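Local coordinates for protein succinate dehydrogenase subunit A (Mycolicibacterium smegmatis, PDB 7D6V) that probably oxidises succinate to fumarate as the flavoprotein subunit of succinate dehydrogenase, passing electrons from its covalently bound FAD to the iron-sulfur subunit, at residues T38-A50 / V218-H230. Sequence-based numbering, arbitrary orientation.
Sequences TKSLFGKAHTVMA and VSSNSWEYTGDGH. With FAD (flavin-adenine dinucleotide), chain D.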
ATOM      1  N   THR A  38     -11.289   8.151  13.093  1.00 15.47           N
ATOM      2  CA  THR A  38     -10.157   8.273  12.189  1.00 15.47           C
ATOM      3  C   THR A  38     -10.405   9.436  11.244  1.00 15.47           C
ATOM      4  O   THR A  38     -11.513   9.598  10.727  1.00 15.47           O
ATOM      5  CB  THR A  38      -9.950   6.984  11.384  1.00 15.47           C
ATOM      6  OG1 THR A  38      -9.710   5.897  12.282  1.00 15.47           O
ATOM      7  CG2 THR A  38      -8.749   7.117  10.471  1.00 15.47           C
ATOM      8  N   LYS A  39      -9.371  10.241  11.011  1.00 15.80           N
ATOM      9  CA  LYS A  39      -9.509  11.371  10.105  1.00 15.80           C
ATOM     10  C   LYS A  39      -9.489  10.932   8.646  1.00 15.80           C
ATOM     11  O   LYS A  39     -10.069  11.606   7.790  1.00 15.80           O
ATOM     12  CB  LYS A  39      -8.400  12.385  10.372  1.00 15.80           C
ATOM     13  CG  LYS A  39      -8.837  13.823  10.290  1.00 15.80           C
ATOM     14  CD  LYS A  39      -7.648  14.729  10.064  1.00 15.80           C
ATOM     15  CE  LYS A  39      -7.007  15.130  11.367  1.00 15.80           C
ATOM     16  NZ  LYS A  39      -5.825  16.000  11.149  1.00 15.80           N
ATOM     17  N   SER A  40      -8.844   9.809   8.350  1.00 14.86           N
ATOM     18  CA  SER A  40      -8.752   9.238   7.017  1.00 14.86           C
ATOM     19  C   SER A  40      -9.639   7.998   6.929  1.00 14.86           C
ATOM     20  O   SER A  40     -10.423   7.701   7.834  1.00 14.86           O
ATOM     21  CB  SER A  40      -7.292   8.929   6.681  1.00 14.86           C
ATOM     22  OG  SER A  40      -6.702   8.102   7.666  1.00 14.86           O
ATOM     23  N   LEU A  41      -9.534   7.281   5.814  1.00 14.17           N
ATOM     24  CA  LEU A  41     -10.246   6.022   5.676  1.00 14.17           C
ATOM     25  C   LEU A  41      -9.620   4.959   6.577  1.00 14.17           C
ATOM     26  O   LEU A  41      -8.474   5.072   7.020  1.00 14.17           O
ATOM     27  CB  LEU A  41     -10.234   5.550   4.221  1.00 14.17           C
ATOM     28  CG  LEU A  41     -11.119   6.301   3.223  1.00 14.17           C
ATOM     29  CD1 LEU A  41     -10.908   5.775   1.814  1.00 14.17           C
ATOM     30  CD2 LEU A  41     -12.574   6.202   3.605  1.00 14.17           C
ATOM     31  N   PHE A  42     -10.397   3.915   6.853  1.00 13.43           N
ATOM     32  CA  PHE A  42      -9.948   2.848   7.736  1.00 13.43           C
ATOM     33  C   PHE A  42      -8.770   2.102   7.120  1.00 13.43           C
ATOM     34  O   PHE A  42      -8.859   1.596   5.998  1.00 13.43           O
ATOM     35  CB  PHE A  42     -11.103   1.887   8.014  1.00 13.43           C
ATOM     36  CG  PHE A  42     -10.852   0.938   9.148  1.00 13.43           C
ATOM     37  CD1 PHE A  42     -10.021   1.288  10.195  1.00 13.43           C
ATOM     38  CD2 PHE A  42     -11.457  -0.306   9.169  1.00 13.43           C
ATOM     39  CE1 PHE A  42      -9.795   0.414  11.236  1.00 13.43           C
ATOM     40  CE2 PHE A  42     -11.236  -1.181  10.208  1.00 13.43           C
ATOM     41  CZ  PHE A  42     -10.403  -0.821  11.242  1.00 13.43           C
ATOM     42  N   GLY A  43      -7.666   2.029   7.862  1.00 13.80           N
ATOM     43  CA  GLY A  43      -6.486   1.337   7.386  1.00 13.80           C
ATOM     44  C   GLY A  43      -5.560   2.154   6.518  1.00 13.80           C
ATOM     45  O   GLY A  43      -4.705   1.580   5.840  1.00 13.80           O
ATOM     46  N   LYS A  44      -5.694   3.479   6.516  1.00 14.25           N
ATOM     47  CA  LYS A  44      -4.896   4.348   5.658  1.00 14.25           C
ATOM     48  C   LYS A  44      -4.118   5.384   6.462  1.00 14.25           C
ATOM     49  O   LYS A  44      -3.837   6.476   5.968  1.00 14.25           O
ATOM     50  CB  LYS A  44      -5.780   5.034   4.619  1.00 14.25           C
ATOM     51  CG  LYS A  44      -6.590   4.077   3.774  1.00 14.25           C
ATOM     52  CD  LYS A  44      -6.964   4.698   2.446  1.00 14.25           C
ATOM     53  CE  LYS A  44      -7.705   3.713   1.570  1.00 14.25           C
ATOM     54  NZ  LYS A  44      -7.010   2.406   1.506  1.00 14.25           N
ATOM     55  N   ALA A  45      -3.757   5.055   7.697  1.00 15.53           N
ATOM     56  CA  ALA A  45      -2.988   5.963   8.530  1.00 15.53           C
ATOM     57  C   ALA A  45      -1.526   5.990   8.087  1.00 15.53           C
ATOM     58  O   ALA A  45      -1.088   5.199   7.251  1.00 15.53           O
ATOM     59  CB  ALA A  45      -3.095   5.563   9.998  1.00 15.53           C
ATOM     60  N   HIS A  46      -0.764   6.913   8.676  1.00 17.33           N
ATOM     61  CA  HIS A  46       0.629   7.111   8.287  1.00 17.33           C
ATOM     62  C   HIS A  46       1.492   5.885   8.555  1.00 17.33           C
ATOM     63  O   HIS A  46       2.597   5.788   8.015  1.00 17.33           O
ATOM     64  CB  HIS A  46       1.195   8.328   9.021  1.00 17.33           C
ATOM     65  CG  HIS A  46       2.575   8.715   8.591  1.00 17.33           C
ATOM     66  ND1 HIS A  46       2.816   9.571   7.539  1.00 17.33           N
ATOM     67  CD2 HIS A  46       3.790   8.377   9.085  1.00 17.33           C
ATOM     68  CE1 HIS A  46       4.118   9.735   7.396  1.00 17.33           C
ATOM     69  NE2 HIS A  46       4.732   9.022   8.322  1.00 17.33           N
ATOM     70  N   THR A  47       1.010   4.944   9.370  1.00 15.72           N
ATOM     71  CA  THR A  47       1.765   3.728   9.646  1.00 15.72           C
ATOM     72  C   THR A  47       2.052   2.933   8.376  1.00 15.72           C
ATOM     73  O   THR A  47       3.064   2.227   8.305  1.00 15.72           O
ATOM     74  CB  THR A  47       1.004   2.875  10.666  1.00 15.72           C
ATOM     75  OG1 THR A  47       0.778   3.643  11.851  1.00 15.72           O
ATOM     76  CG2 THR A  47       1.784   1.625  11.037  1.00 15.72           C
ATOM     77  N   VAL A  48       1.197   3.051   7.356  1.00 15.82           N
ATOM     78  CA  VAL A  48       1.383   2.296   6.119  1.00 15.82           C
ATOM     79  C   VAL A  48       2.687   2.656   5.422  1.00 15.82           C
ATOM     80  O   VAL A  48       3.197   1.865   4.624  1.00 15.82           O
ATOM     81  CB  VAL A  48       0.199   2.517   5.150  1.00 15.82           C
ATOM     82  CG1 VAL A  48      -1.103   2.102   5.786  1.00 15.82           C
ATOM     83  CG2 VAL A  48       0.143   3.956   4.666  1.00 15.82           C
ATOM     84  N   MET A  49       3.238   3.840   5.696  1.00 18.15           N
ATOM     85  CA  MET A  49       4.403   4.319   4.965  1.00 18.15           C
ATOM     86  C   MET A  49       5.717   3.753   5.485  1.00 18.15           C
ATOM     87  O   MET A  49       6.731   3.859   4.790  1.00 18.15           O
ATOM     88  CB  MET A  49       4.450   5.847   5.007  1.00 18.15           C
ATOM     89  CG  MET A  49       3.211   6.514   4.442  1.00 18.15           C
ATOM     90  SD  MET A  49       3.328   8.310   4.416  1.00 18.15           S
ATOM     91  CE  MET A  49       4.448   8.546   3.042  1.00 18.15           C
ATOM     92  N   ALA A  50       5.728   3.159   6.674  1.00 17.60           N
ATOM     93  CA  ALA A  50       6.962   2.615   7.224  1.00 17.60           C
ATOM     94  C   ALA A  50       7.421   1.401   6.423  1.00 17.60           C
ATOM     95  O   ALA A  50       6.618   0.543   6.047  1.00 17.60           O
ATOM     96  CB  ALA A  50       6.767   2.240   8.690  1.00 17.60           C
ATOM     97  N   VAL A 218       9.303  21.161   4.217  1.00 25.16           N
ATOM     98  CA  VAL A 218       9.822  19.897   3.709  1.00 25.16           C
ATOM     99  C   VAL A 218       9.634  18.849   4.794  1.00 25.16           C
ATOM    100  O   VAL A 218      10.176  18.983   5.897  1.00 25.16           O
ATOM    101  CB  VAL A 218      11.297  20.011   3.297  1.00 25.16           C
ATOM    102  CG1 VAL A 218      11.714  18.794   2.494  1.00 25.16           C
ATOM    103  CG2 VAL A 218      11.525  21.277   2.500  1.00 25.16           C
ATOM    104  N   SER A 219       8.871  17.808   4.480  1.00 24.29           N
ATOM    105  CA  SER A 219       8.548  16.781   5.456  1.00 24.29           C
ATOM    106  C   SER A 219       8.107  15.525   4.725  1.00 24.29           C
ATOM    107  O   SER A 219       7.611  15.589   3.598  1.00 24.29           O
ATOM    108  CB  SER A 219       7.453  17.252   6.417  1.00 24.29           C
ATOM    109  OG  SER A 219       7.262  16.323   7.464  1.00 24.29           O
ATOM    110  N   SER A 220       8.288  14.386   5.385  1.00 23.06           N
ATOM    111  CA  SER A 220       7.869  13.095   4.860  1.00 23.06           C
ATOM    112  C   SER A 220       6.506  12.666   5.384  1.00 23.06           C
ATOM    113  O   SER A 220       6.089  11.531   5.137  1.00 23.06           O
ATOM    114  CB  SER A 220       8.910  12.029   5.197  1.00 23.06           C
ATOM    115  OG  SER A 220       9.062  11.894   6.596  1.00 23.06           O
ATOM    116  N   ASN A 221       5.801  13.546   6.083  1.00 20.92           N
ATOM    117  CA  ASN A 221       4.615  13.163   6.829  1.00 20.92           C
ATOM    118  C   ASN A 221       3.348  13.353   6.001  1.00 20.92           C
ATOM    119  O   ASN A 221       3.326  14.072   5.000  1.00 20.92           O
ATOM    120  CB  ASN A 221       4.530  13.958   8.130  1.00 20.92           C
ATOM    121  CG  ASN A 221       5.659  13.625   9.090  1.00 20.92           C
ATOM    122  OD1 ASN A 221       5.802  14.246  10.137  1.00 20.92           O
ATOM    123  ND2 ASN A 221       6.465  12.635   8.734  1.00 20.92           N
ATOM    124  N   SER A 222       2.281  12.692   6.444  1.00 18.78           N
ATOM    125  CA  SER A 222       1.030  12.604   5.709  1.00 18.78           C
ATOM    126  C   SER A 222       0.226  13.897   5.819  1.00 18.78           C
ATOM    127  O   SER A 222       0.579  14.827   6.544  1.00 18.78           O
ATOM    128  CB  SER A 222       0.192  11.433   6.223  1.00 18.78           C
ATOM    129  OG  SER A 222       0.962  10.251   6.320  1.00 18.78           O
ATOM    130  N   TRP A 223      -0.886  13.933   5.080  1.00 16.22           N
ATOM    131  CA  TRP A 223      -1.820  15.051   5.160  1.00 16.22           C
ATOM    132  C   TRP A 223      -2.374  15.231   6.568  1.00 16.22           C
ATOM    133  O   TRP A 223      -2.708  16.352   6.964  1.00 16.22           O
ATOM    134  CB  TRP A 223      -2.960  14.836   4.162  1.00 16.22           C
ATOM    135  CG  TRP A 223      -4.215  15.582   4.489  1.00 16.22           C
ATOM    136  CD1 TRP A 223      -4.497  16.881   4.197  1.00 16.22           C
ATOM    137  CD2 TRP A 223      -5.361  15.070   5.180  1.00 16.22           C
ATOM    138  NE1 TRP A 223      -5.744  17.212   4.661  1.00 16.22           N
ATOM    139  CE2 TRP A 223      -6.294  16.116   5.270  1.00 16.22           C
ATOM    140  CE3 TRP A 223      -5.684  13.827   5.733  1.00 16.22           C
ATOM    141  CZ2 TRP A 223      -7.531  15.960   5.888  1.00 16.22           C
ATOM    142  CZ3 TRP A 223      -6.910  13.675   6.345  1.00 16.22           C
ATOM    143  CH2 TRP A 223      -7.818  14.735   6.419  1.00 16.22           C
ATOM    144  N   GLU A 224      -2.463  14.152   7.337  1.00 17.40           N
ATOM    145  CA  GLU A 224      -3.135  14.162   8.628  1.00 17.40           C
ATOM    146  C   GLU A 224      -2.231  14.567   9.786  1.00 17.40           C
ATOM    147  O   GLU A 224      -2.716  14.686  10.915  1.00 17.40           O
ATOM    148  CB  GLU A 224      -3.735  12.782   8.905  1.00 17.40           C
ATOM    149  CG  GLU A 224      -2.700  11.692   9.115  1.00 17.40           C
ATOM    150  CD  GLU A 224      -3.271  10.302   8.928  1.00 17.40           C
ATOM    151  OE1 GLU A 224      -2.527   9.320   9.127  1.00 17.40           O
ATOM    152  OE2 GLU A 224      -4.464  10.189   8.580  1.00 17.40           O
ATOM    153  N   TYR A 225      -0.941  14.794   9.544  1.00 17.45           N
ATOM    154  CA  TYR A 225       0.001  15.115  10.618  1.00 17.45           C
ATOM    155  C   TYR A 225       0.019  16.623  10.864  1.00 17.45           C
ATOM    156  O   TYR A 225       1.013  17.316  10.649  1.00 17.45           O
ATOM    157  CB  TYR A 225       1.389  14.589  10.281  1.00 17.45           C
ATOM    158  CG  TYR A 225       1.645  13.188  10.776  1.00 17.45           C
ATOM    159  CD1 TYR A 225       0.600  12.298  10.966  1.00 17.45           C
ATOM    160  CD2 TYR A 225       2.932  12.755  11.053  1.00 17.45           C
ATOM    161  CE1 TYR A 225       0.829  11.019  11.415  1.00 17.45           C
ATOM    162  CE2 TYR A 225       3.169  11.477  11.504  1.00 17.45           C
ATOM    163  CZ  TYR A 225       2.116  10.613  11.684  1.00 17.45           C
ATOM    164  OH  TYR A 225       2.350   9.336  12.136  1.00 17.45           O
ATOM    165  N   THR A 226      -1.113  17.126  11.349  1.00 17.70           N
ATOM    166  CA  THR A 226      -1.284  18.549  11.604  1.00 17.70           C
ATOM    167  C   THR A 226      -1.114  18.913  13.071  1.00 17.70           C
ATOM    168  O   THR A 226      -1.523  20.003  13.479  1.00 17.70           O
ATOM    169  CB  THR A 226      -2.654  19.019  11.111  1.00 17.70           C
ATOM    170  OG1 THR A 226      -3.684  18.355  11.852  1.00 17.70           O
ATOM    171  CG2 THR A 226      -2.823  18.721   9.634  1.00 17.70           C
ATOM    172  N   GLY A 227      -0.524  18.034  13.871  1.00 17.66           N
ATOM    173  CA  GLY A 227      -0.337  18.318  15.275  1.00 17.66           C
ATOM    174  C   GLY A 227      -1.566  18.145  16.132  1.00 17.66           C
ATOM    175  O   GLY A 227      -1.557  18.571  17.291  1.00 17.66           O
ATOM    176  N   ASP A 228      -2.627  17.551  15.596  1.00 18.68           N
ATOM    177  CA  ASP A 228      -3.789  17.232  16.409  1.00 18.68           C
ATOM    178  C   ASP A 228      -3.405  16.206  17.465  1.00 18.68           C
ATOM    179  O   ASP A 228      -2.475  15.414  17.287  1.00 18.68           O
ATOM    180  CB  ASP A 228      -4.918  16.691  15.537  1.00 18.68           C
ATOM    181  CG  ASP A 228      -5.424  17.709  14.542  1.00 18.68           C
ATOM    182  OD1 ASP A 228      -5.338  18.918  14.830  1.00 18.68           O
ATOM    183  OD2 ASP A 228      -5.906  17.300  13.468  1.00 18.68           O
ATOM    184  N   GLY A 229      -4.123  16.223  18.577  1.00 17.31           N
ATOM    185  CA  GLY A 229      -3.750  15.367  19.680  1.00 17.31           C
ATOM    186  C   GLY A 229      -2.836  16.095  20.636  1.00 17.31           C
ATOM    187  O   GLY A 229      -3.170  16.242  21.812  1.00 17.31           O
ATOM    188  N   HIS A 230      -1.693  16.574  20.143  1.00 16.60           N
ATOM    189  CA  HIS A 230      -0.860  17.460  20.948  1.00 16.60           C
ATOM    190  C   HIS A 230      -1.658  18.673  21.406  1.00 16.60           C
ATOM    191  O   HIS A 230      -1.746  18.960  22.605  1.00 16.60           O
ATOM    192  CB  HIS A 230       0.366  17.904  20.149  1.00 16.60           C
ATOM    193  CG  HIS A 230       1.239  16.779  19.690  1.00 16.60           C
ATOM    194  ND1 HIS A 230       2.426  16.458  20.311  1.00 16.60           N
ATOM    195  CD2 HIS A 230       1.107  15.909  18.661  1.00 16.60           C
ATOM    196  CE1 HIS A 230       2.984  15.435  19.689  1.00 16.60           C
ATOM    197  NE2 HIS A 230       2.203  15.083  18.685  1.00 16.60           N
TER
HETATM  198  PA  FAD D 701      -0.526   7.054  12.742  1.00 47.92           P
HETATM  199  O1A FAD D 701      -0.945   5.656  12.476  1.00 60.35           O
HETATM  200  O2A FAD D 701       0.491   7.685  11.873  1.00 49.78           O
HETATM  201  O5B FAD D 701      -1.836   7.961  12.632  1.00 56.78           O
HETATM  202  C5B FAD D 701      -2.573   8.420  13.750  1.00 44.11           C
HETATM  203  C4B FAD D 701      -4.062   8.310  13.467  1.00 52.81           C
HETATM  204  O4B FAD D 701      -4.772   9.340  14.144  1.00 51.81           O
HETATM  205  C3B FAD D 701      -4.430   8.459  12.011  1.00 50.05           C
HETATM  206  O3B FAD D 701      -5.397   7.461  11.719  1.00 55.52           O
HETATM  207  C2B FAD D 701      -5.099   9.805  11.923  1.00 47.82           C
HETATM  208  O2B FAD D 701      -6.078   9.868  10.894  1.00 66.09           O
HETATM  209  C1B FAD D 701      -5.737   9.913  13.277  1.00 53.66           C
HETATM  210  N9A FAD D 701      -5.994  11.317  13.635  1.00 52.69           N
HETATM  211  C8A FAD D 701      -5.094  12.297  13.707  1.00 42.11           C
HETATM  212  N7A FAD D 701      -5.676  13.454  14.069  1.00 48.96           N
HETATM  213  C5A FAD D 701      -6.981  13.216  14.229  1.00 47.12           C
HETATM  214  C6A FAD D 701      -8.173  13.992  14.602  1.00 47.41           C
HETATM  215  N6A FAD D 701      -8.093  15.301  14.888  1.00 50.65           N
HETATM  216  N1A FAD D 701      -9.347  13.352  14.648  1.00 47.33           N
HETATM  217  C2A FAD D 701      -9.460  12.050  14.376  1.00 51.28           C
HETATM  218  N3A FAD D 701      -8.425  11.289  14.031  1.00 51.84           N
HETATM  219  C4A FAD D 701      -7.184  11.804  13.943  1.00 48.04           C
HETATM  220  N1  FAD D 701       9.210   4.050  12.117  1.00 62.94           N
HETATM  221  C2  FAD D 701       9.936   2.916  12.180  1.00 63.04           C
HETATM  222  O2  FAD D 701      10.110   2.389  13.283  1.00 56.25           O
HETATM  223  N3  FAD D 701      10.478   2.332  11.111  1.00 65.67           N
HETATM  224  C4  FAD D 701      10.342   2.838   9.893  1.00 65.21           C
HETATM  225  O4  FAD D 701      10.854   2.278   8.915  1.00 66.69           O
HETATM  226  C4X FAD D 701       9.568   4.079   9.724  1.00 60.33           C
HETATM  227  N5  FAD D 701       9.390   4.642   8.520  1.00 60.90           N
HETATM  228  C5X FAD D 701       8.674   5.771   8.401  1.00 55.02           C
HETATM  229  C6  FAD D 701       8.498   6.338   7.150  1.00 53.65           C
HETATM  230  C7  FAD D 701       7.766   7.502   7.018  1.00 50.56           C
HETATM  231  C7M FAD D 701       7.570   8.127   5.669  1.00 49.65           C
HETATM  232  C8  FAD D 701       7.172   8.138   8.211  1.00 47.62           C
HETATM  233  C8M FAD D 701       6.376   9.402   8.068  1.00 42.14           C
HETATM  234  C9  FAD D 701       7.340   7.576   9.462  1.00 49.32           C
HETATM  235  C9A FAD D 701       8.073   6.415   9.594  1.00 54.45           C
HETATM  236  N10 FAD D 701       8.248   5.846  10.858  1.00 55.67           N
HETATM  237  C10 FAD D 701       8.994   4.668  10.946  1.00 57.06           C
HETATM  238  C1' FAD D 701       7.656   6.450  12.047  1.00 52.27           C
HETATM  239  C2' FAD D 701       6.424   5.652  12.459  1.00 57.37           C
HETATM  240  O2' FAD D 701       5.734   5.183  11.304  1.00 60.89           O
HETATM  241  C3' FAD D 701       5.434   6.485  13.254  1.00 54.68           C
HETATM  242  O3' FAD D 701       6.039   6.855  14.485  1.00 59.71           O
HETATM  243  C4' FAD D 701       4.177   5.683  13.550  1.00 52.15           C
HETATM  244  O4' FAD D 701       3.549   5.310  12.333  1.00 56.02           O
HETATM  245  C5' FAD D 701       3.174   6.463  14.377  1.00 53.37           C
HETATM  246  O5' FAD D 701       1.973   5.706  14.412  1.00 50.83           O
HETATM  247  P   FAD D 701       0.678   6.174  15.214  1.00 52.77           P
HETATM  248  O1P FAD D 701      -0.204   4.984  15.348  1.00 55.36           O
HETATM  249  O2P FAD D 701       1.089   6.897  16.446  1.00 55.97           O
HETATM  250  O3P FAD D 701      -0.031   7.252  14.254  1.00 53.35           O
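K39 forms a salt bridge with D228, its NZ meeting OD2 at 2.7 Å nearly in line with the carboxylate C-O bond. The lysine chain bends at chi3 (-87°), turning the ammonium toward that carboxylate, and D228 OD2 also takes a weak bond from the adenine amino group, FAD N6A. The two carboxylate oxygens of E224 serve different partners: OE2 takes S40 OG on its syn lone pair at 3.2 Å; the ribose hydroxyl FAD O2B also donates to OE2, at 2.8 Å, while OE1 takes a weak bond from the backbone N of H46. Both segments are largely irregular and belong to the FAD-binding domain: 38-50 follows strand 34-37 of the parallel Rossmann-type sheet and holds a short 3-10 turn at 46-49, 218-230 runs into helix 230-236, and between them they grip the cofactor from adenine to flavin. H46 NE2 is bonded covalently to the flavin methyl carbon C8M, the histidyl-FAD link characteristic of succinate dehydrogenases. On the other ring nitrogen, ND1 points at S222 OG, but they are modelled too close for the bond's detail to be trusted. Y225 lays CE2 over one imidazole face, ring planes inclined by 33°, and its OH donates to the phosphate oxygen FAD O2A at 2.5 Å. Farther out, K39 CD packs obliquely against W223 CH2 at 3.6 Å.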